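Long-range contacts in USG-1 protein homolog (Pseudomonas aeruginosa, PDB 2HJS), which belongs to the aspartate-semialdehyde dehydrogenase family and is probably an NAD(P)-dependent oxidoreductase acting on aldehyde groups, its reaction not established: residues A[6-11]-A[32-37]; A[23-28]-A[322-327]. All coordinates share one frame; numbering follows the deposited sequence.

Contact 1: A[6-11]-A[32-37]; sequences PLNVAV and PLHRLH
V9 packs on L33 and L36. Its CG2 lies 3.7 Å from L33 CB, and the V9 and L33 side chains cross at about a right angle. CG1 of V9, anti to the backbone N (chi1 173°), meets L36 CD1 at 3.9 Å. That same CD1 also touches V11 CG2, so one leucine methyl serves two valines. Strands 9-12 and 36-40 are parallel neighbours joined through helix 17-28. This is a right-handed beta-alpha-beta crossover, the opening unit of the Rossmann-type NAD-binding domain of this family. The bridges pair V9 with L36 and A10 with H37. V9 N donates to R35 O, H37 N to V9 O, and V11 N to H37 O. Toward the N-terminal end, H34 N donates to L7 O at 2.7 Å, from above the carbonyl plane. The N8 side chain adds a bond: its OD1 takes R35 N at 2.8 Å, with the donor tilted 24° from the amide plane. OD1 also sits at the edge of the H34 ring, and amide and ring are nearly coplanar, 24° apart. N8 ND2 bonds to S68 O and to a water, which reaches H34 ND1 only weakly. A second water links L7 N to P32 O, 2.9 Å from that oxygen.

Contact 2: A[23-28]-A[322-327]; sequences VGLLDE and AALNAV
L25 reaches across to A323, L324 and V327 in a packing contact between two helices, made by apolar side chains. Its CB lies 4.2 Å from V327 CG2. CG is anti to the carbonyl carbon and beside the backbone N (chi1 -72°). CD1 then continues the chain, nearly anti to CA (chi2 170°), and lies against the backbone of the other helix. There it comes 3.6 Å from L324 N and 3.7 Å from L324 CA. The same methyl meets A323 CB at 3.8 Å and L324 CB at 4.0 Å. One leucine tip thus touches two successive residues of 322-327.

L26 adds a smaller contact. Its CD2 is 4.2 Å from V327 CG2, and the two side chains cross obliquely. V327 CG2 therefore meets L25 at CB and L26 at its tip. All five touching residues are buried. The two segments bury 199 Å² between them. The axes of the two short segments come within 9.7 Å and cross at -49°.

The contact joins the helix of the first beta-alpha-beta unit to the long C-terminal helix 317-336. Earlier in helix 17-28, A21 and L22 extend the packing on A323, and L22 also touches V327. E28 adds a salt bridge to R319 near the start of helix 317-336. V23 and L26 both meet F51 of strand 48-51, and V23 also touches L38 of strand 36-40.

In the fold
Contacts 1 and 2 meet at helix 17-28, which follows strand 9-12 and precedes strand 36-40. Their centres are about 13 Å apart, and they touch directly. L26 CD1 is 3.9 Å from V11 CG2 and 4.1 Å from L36 CD1, while V23 CG2 is 3.9 Å from V11 CG1. Helix 17-28 and the C-terminal helix 317-336 lie beside each other; the C-terminal helix also reaches contact 1 directly, where I334 packs on L7 and P32. Thus a helix from the end of the chain packs on the N-terminal nucleotide-binding-type domain. The side chain of L36 is about 4 Å from a bound dioxane, probably from the crystallisation liquor, as is that of L324.

Contact 1: A[6-11]-A[32-37]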
loop_
_atom_site.group_PDB
_atom_site.type_symbol
_atom_site.label_atom_id
_atom_site.label_comp_id
_atom_site.label_asym_id
_atom_site.label_seq_id
_atom_site.Cartn_x
_atom_site.Cartn_y
_atom_site.Cartn_z
ATOM N N PRO A 6 -18.052 -30.147 32.267
ATOM C CA PRO A 6 -16.698 -29.947 31.701
ATOM C C PRO A 6 -16.708 -29.500 30.228
ATOM O O PRO A 6 -17.492 -30.020 29.433
ATOM C CB PRO A 6 -16.055 -31.334 31.820
ATOM C CG PRO A 6 -17.226 -32.299 31.883
ATOM C CD PRO A 6 -18.301 -31.563 32.618
ATOM N N LEU A 7 -15.835 -28.560 29.871
ATOM C CA LEU A 7 -15.811 -28.059 28.491
ATOM C C LEU A 7 -14.685 -28.655 27.645
ATOM O O LEU A 7 -13.525 -28.374 27.883
ATOM C CB LEU A 7 -15.747 -26.531 28.460
ATOM C CG LEU A 7 -15.537 -25.905 27.077
ATOM C CD1 LEU A 7 -16.685 -26.188 26.114
ATOM C CD2 LEU A 7 -15.358 -24.449 27.260
ATOM N N ASN A 8 -15.047 -29.466 26.642
ATOM C CA ASN A 8 -14.064 -30.076 25.780
ATOM C C ASN A 8 -14.006 -29.378 24.488
ATOM O O ASN A 8 -15.037 -28.982 23.910
ATOM C CB ASN A 8 -14.371 -31.543 25.547
ATOM C CG ASN A 8 -14.254 -32.359 26.812
ATOM O OD1 ASN A 8 -13.443 -32.075 27.677
ATOM N ND2 ASN A 8 -15.071 -33.367 26.921
ATOM N N VAL A 9 -12.771 -29.200 24.032
ATOM C CA VAL A 9 -12.516 -28.332 22.946
ATOM C C VAL A 9 -11.778 -29.151 21.904
ATOM O O VAL A 9 -10.923 -29.984 22.241
ATOM C CB VAL A 9 -11.698 -27.119 23.438
ATOM C CG1 VAL A 9 -11.257 -26.266 22.291
ATOM C CG2 VAL A 9 -12.523 -26.306 24.443
ATOM N N ALA A 10 -12.161 -28.953 20.652
ATOM C CA ALA A 10 -11.397 -29.420 19.506
ATOM C C ALA A 10 -10.813 -28.204 18.791
ATOM O O ALA A 10 -11.473 -27.179 18.705
ATOM C CB ALA A 10 -12.295 -30.183 18.555
ATOM N N VAL A 11 -9.584 -28.319 18.289
ATOM C CA VAL A 11 -9.039 -27.335 17.344
ATOM C C VAL A 11 -8.733 -28.044 16.029
ATOM O O VAL A 11 -7.802 -28.847 15.941
ATOM C CB VAL A 11 -7.784 -26.587 17.872
ATOM C CG1 VAL A 11 -7.212 -25.618 16.807
ATOM C CG2 VAL A 11 -8.108 -25.838 19.175
ATOM N N PRO A 32 -10.637 -22.330 30.040
ATOM C CA PRO A 32 -11.062 -23.347 31.026
ATOM C C PRO A 32 -11.565 -24.675 30.436
ATOM O O PRO A 32 -12.645 -25.170 30.803
ATOM C CB PRO A 32 -12.142 -22.625 31.836
ATOM C CG PRO A 32 -12.673 -21.568 30.904
ATOM C CD PRO A 32 -11.645 -21.274 29.845
ATOM N N LEU A 33 -10.761 -25.285 29.578
ATOM C CA LEU A 33 -11.157 -26.546 28.961
ATOM C C LEU A 33 -10.771 -27.745 29.829
ATOM O O LEU A 33 -9.875 -27.654 30.661
ATOM C CB LEU A 33 -10.539 -26.664 27.563
ATOM C CG LEU A 33 -9.016 -26.535 27.448
ATOM C CD1 LEU A 33 -8.361 -27.868 27.658
ATOM C CD2 LEU A 33 -8.667 -26.019 26.078
ATOM N N HIS A 34 -11.455 -28.863 29.614
ATOM C CA HIS A 34 -11.173 -30.099 30.302
ATOM C C HIS A 34 -10.242 -30.903 29.410
ATOM O O HIS A 34 -9.068 -31.033 29.728
ATOM C CB HIS A 34 -12.477 -30.842 30.583
ATOM C CG HIS A 34 -12.297 -32.092 31.370
ATOM N ND1 HIS A 34 -12.859 -33.296 30.992
ATOM C CD2 HIS A 34 -11.638 -32.333 32.532
ATOM C CE1 HIS A 34 -12.539 -34.224 31.873
ATOM N NE2 HIS A 34 -11.793 -33.667 32.809
ATOM N N ARG A 35 -10.744 -31.395 28.277
ATOM C CA ARG A 35 -9.894 -32.069 27.308
ATOM C C ARG A 35 -9.777 -31.252 26.036
ATOM O O ARG A 35 -10.740 -30.593 25.622
ATOM C CB ARG A 35 -10.423 -33.469 27.006
ATOM C CG ARG A 35 -10.418 -34.388 28.217
ATOM C CD ARG A 35 -10.987 -35.759 27.862
ATOM N NE ARG A 35 -11.306 -36.562 29.051
ATOM C CZ ARG A 35 -10.486 -37.442 29.619
ATOM N NH1 ARG A 35 -9.281 -37.643 29.120
ATOM N NH2 ARG A 35 -10.874 -38.119 30.692
ATOM N N LEU A 36 -8.567 -31.256 25.468
ATOM C CA LEU A 36 -8.264 -30.602 24.212
ATOM C C LEU A 36 -7.919 -31.643 23.146
ATOM O O LEU A 36 -7.066 -32.503 23.367
ATOM C CB LEU A 36 -7.113 -29.602 24.375
ATOM C CG LEU A 36 -6.642 -28.854 23.123
ATOM C CD1 LEU A 36 -7.760 -28.067 22.416
ATOM C CD2 LEU A 36 -5.432 -27.946 23.389
ATOM N N HIS A 37 -8.567 -31.535 21.988
ATOM C CA HIS A 37 -8.316 -32.427 20.872
ATOM C C HIS A 37 -7.838 -31.622 19.675
ATOM O O HIS A 37 -8.556 -30.739 19.184
ATOM C CB HIS A 37 -9.596 -33.196 20.513
ATOM C CG HIS A 37 -10.140 -34.007 21.639
ATOM N ND1 HIS A 37 -9.601 -35.223 21.999
ATOM C CD2 HIS A 37 -11.158 -33.775 22.502
ATOM C CE1 HIS A 37 -10.267 -35.713 23.032
ATOM N NE2 HIS A 37 -11.222 -34.857 23.352
HETATM O O HOH W 1 -13.958 -27.489 31.924
HETATM O O HOH W 2 -15.273 -35.134 29.635
#

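Contact 2: A[23-28]-A[322-327]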
loop_
_atom_site.group_PDB
_atom_site.type_symbol
_atom_site.label_atom_id
_atom_site.label_comp_id
_atom_site.label_asym_id
_atom_site.label_seq_id
_atom_site.Cartn_x
_atom_site.Cartn_y
_atom_site.Cartn_z
ATOM N N VAL A 23 -3.968 -22.482 19.546
ATOM C CA VAL A 23 -3.666 -23.440 20.607
ATOM C C VAL A 23 -2.781 -22.791 21.672
ATOM O O VAL A 23 -3.026 -22.956 22.872
ATOM C CB VAL A 23 -3.031 -24.738 20.051
ATOM C CG1 VAL A 23 -2.505 -25.613 21.183
ATOM C CG2 VAL A 23 -4.064 -25.506 19.189
ATOM N N GLY A 24 -1.758 -22.058 21.255
ATOM C CA GLY A 24 -0.910 -21.339 22.207
ATOM C C GLY A 24 -1.716 -20.338 23.037
ATOM O O GLY A 24 -1.471 -20.181 24.226
ATOM N N LEU A 25 -2.676 -19.658 22.417
ATOM C CA LEU A 25 -3.534 -18.726 23.146
ATOM C C LEU A 25 -4.478 -19.378 24.156
ATOM O O LEU A 25 -4.764 -18.778 25.196
ATOM C CB LEU A 25 -4.357 -17.886 22.174
ATOM C CG LEU A 25 -3.554 -16.842 21.406
ATOM C CD1 LEU A 25 -4.440 -16.262 20.316
ATOM C CD2 LEU A 25 -2.995 -15.749 22.330
ATOM N N LEU A 26 -4.979 -20.578 23.840
ATOM C CA LEU A 26 -5.765 -21.334 24.787
ATOM C C LEU A 26 -4.961 -21.586 26.054
ATOM O O LEU A 26 -5.507 -21.543 27.146
ATOM C CB LEU A 26 -6.256 -22.672 24.198
ATOM C CG LEU A 26 -7.218 -22.548 23.013
ATOM C CD1 LEU A 26 -7.587 -23.947 22.509
ATOM C CD2 LEU A 26 -8.452 -21.702 23.369
ATOM N N ASP A 27 -3.665 -21.835 25.898
ATOM C CA ASP A 27 -2.797 -22.157 27.029
ATOM C C ASP A 27 -2.474 -20.845 27.787
ATOM O O ASP A 27 -2.732 -20.732 28.994
ATOM C CB ASP A 27 -1.554 -22.835 26.470
ATOM C CG ASP A 27 -0.563 -23.253 27.531
ATOM O OD1 ASP A 27 -0.883 -23.262 28.752
ATOM O OD2 ASP A 27 0.564 -23.620 27.125
ATOM N N GLU A 28 -1.967 -19.849 27.052
ATOM C CA GLU A 28 -1.635 -18.522 27.588
ATOM C C GLU A 28 -2.742 -17.860 28.408
ATOM O O GLU A 28 -2.469 -17.216 29.425
ATOM C CB GLU A 28 -1.359 -17.560 26.430
ATOM C CG GLU A 28 0.040 -17.079 26.270
ATOM C CD GLU A 28 0.123 -15.928 25.243
ATOM O OE1 GLU A 28 0.642 -16.186 24.118
ATOM O OE2 GLU A 28 -0.365 -14.798 25.562
ATOM N N ALA A 322 -6.944 -13.070 13.348
ATOM C CA ALA A 322 -7.605 -14.372 13.293
ATOM C C ALA A 322 -7.754 -15.018 14.684
ATOM O O ALA A 322 -8.879 -15.084 15.222
ATOM C CB ALA A 322 -6.872 -15.297 12.346
ATOM N N ALA A 323 -6.642 -15.481 15.264
ATOM C CA ALA A 323 -6.684 -16.367 16.449
ATOM C C ALA A 323 -7.252 -15.762 17.739
ATOM O O ALA A 323 -8.120 -16.365 18.388
ATOM C CB ALA A 323 -5.288 -17.000 16.723
ATOM N N LEU A 324 -6.732 -14.608 18.158
ATOM C CA LEU A 324 -7.206 -14.019 19.415
ATOM C C LEU A 324 -8.674 -13.632 19.304
ATOM O O LEU A 324 -9.433 -13.876 20.226
ATOM C CB LEU A 324 -6.355 -12.825 19.859
ATOM C CG LEU A 324 -6.770 -12.227 21.208
ATOM C CD1 LEU A 324 -6.654 -13.269 22.341
ATOM C CD2 LEU A 324 -5.911 -11.016 21.498
ATOM N N ASN A 325 -9.100 -13.075 18.173
ATOM C CA ASN A 325 -10.532 -12.771 18.034
ATOM C C ASN A 325 -11.422 -14.020 18.181
ATOM O O ASN A 325 -12.484 -13.972 18.820
ATOM C CB ASN A 325 -10.820 -12.037 16.716
ATOM C CG ASN A 325 -10.413 -10.574 16.763
ATOM O OD1 ASN A 325 -10.714 -9.871 17.734
ATOM N ND2 ASN A 325 -9.733 -10.096 15.698
ATOM N N ALA A 326 -10.987 -15.138 17.598
ATOM C CA ALA A 326 -11.713 -16.398 17.711
ATOM C C ALA A 326 -11.773 -16.856 19.180
ATOM O O ALA A 326 -12.817 -17.270 19.678
ATOM C CB ALA A 326 -11.062 -17.468 16.825
ATOM N N VAL A 327 -10.650 -16.767 19.876
ATOM C CA VAL A 327 -10.584 -17.192 21.268
ATOM C C VAL A 327 -11.452 -16.279 22.164
ATOM O O VAL A 327 -12.184 -16.764 23.022
ATOM C CB VAL A 327 -9.124 -17.244 21.765
ATOM C CG1 VAL A 327 -9.068 -17.566 23.257
ATOM C CG2 VAL A 327 -8.313 -18.293 20.981
#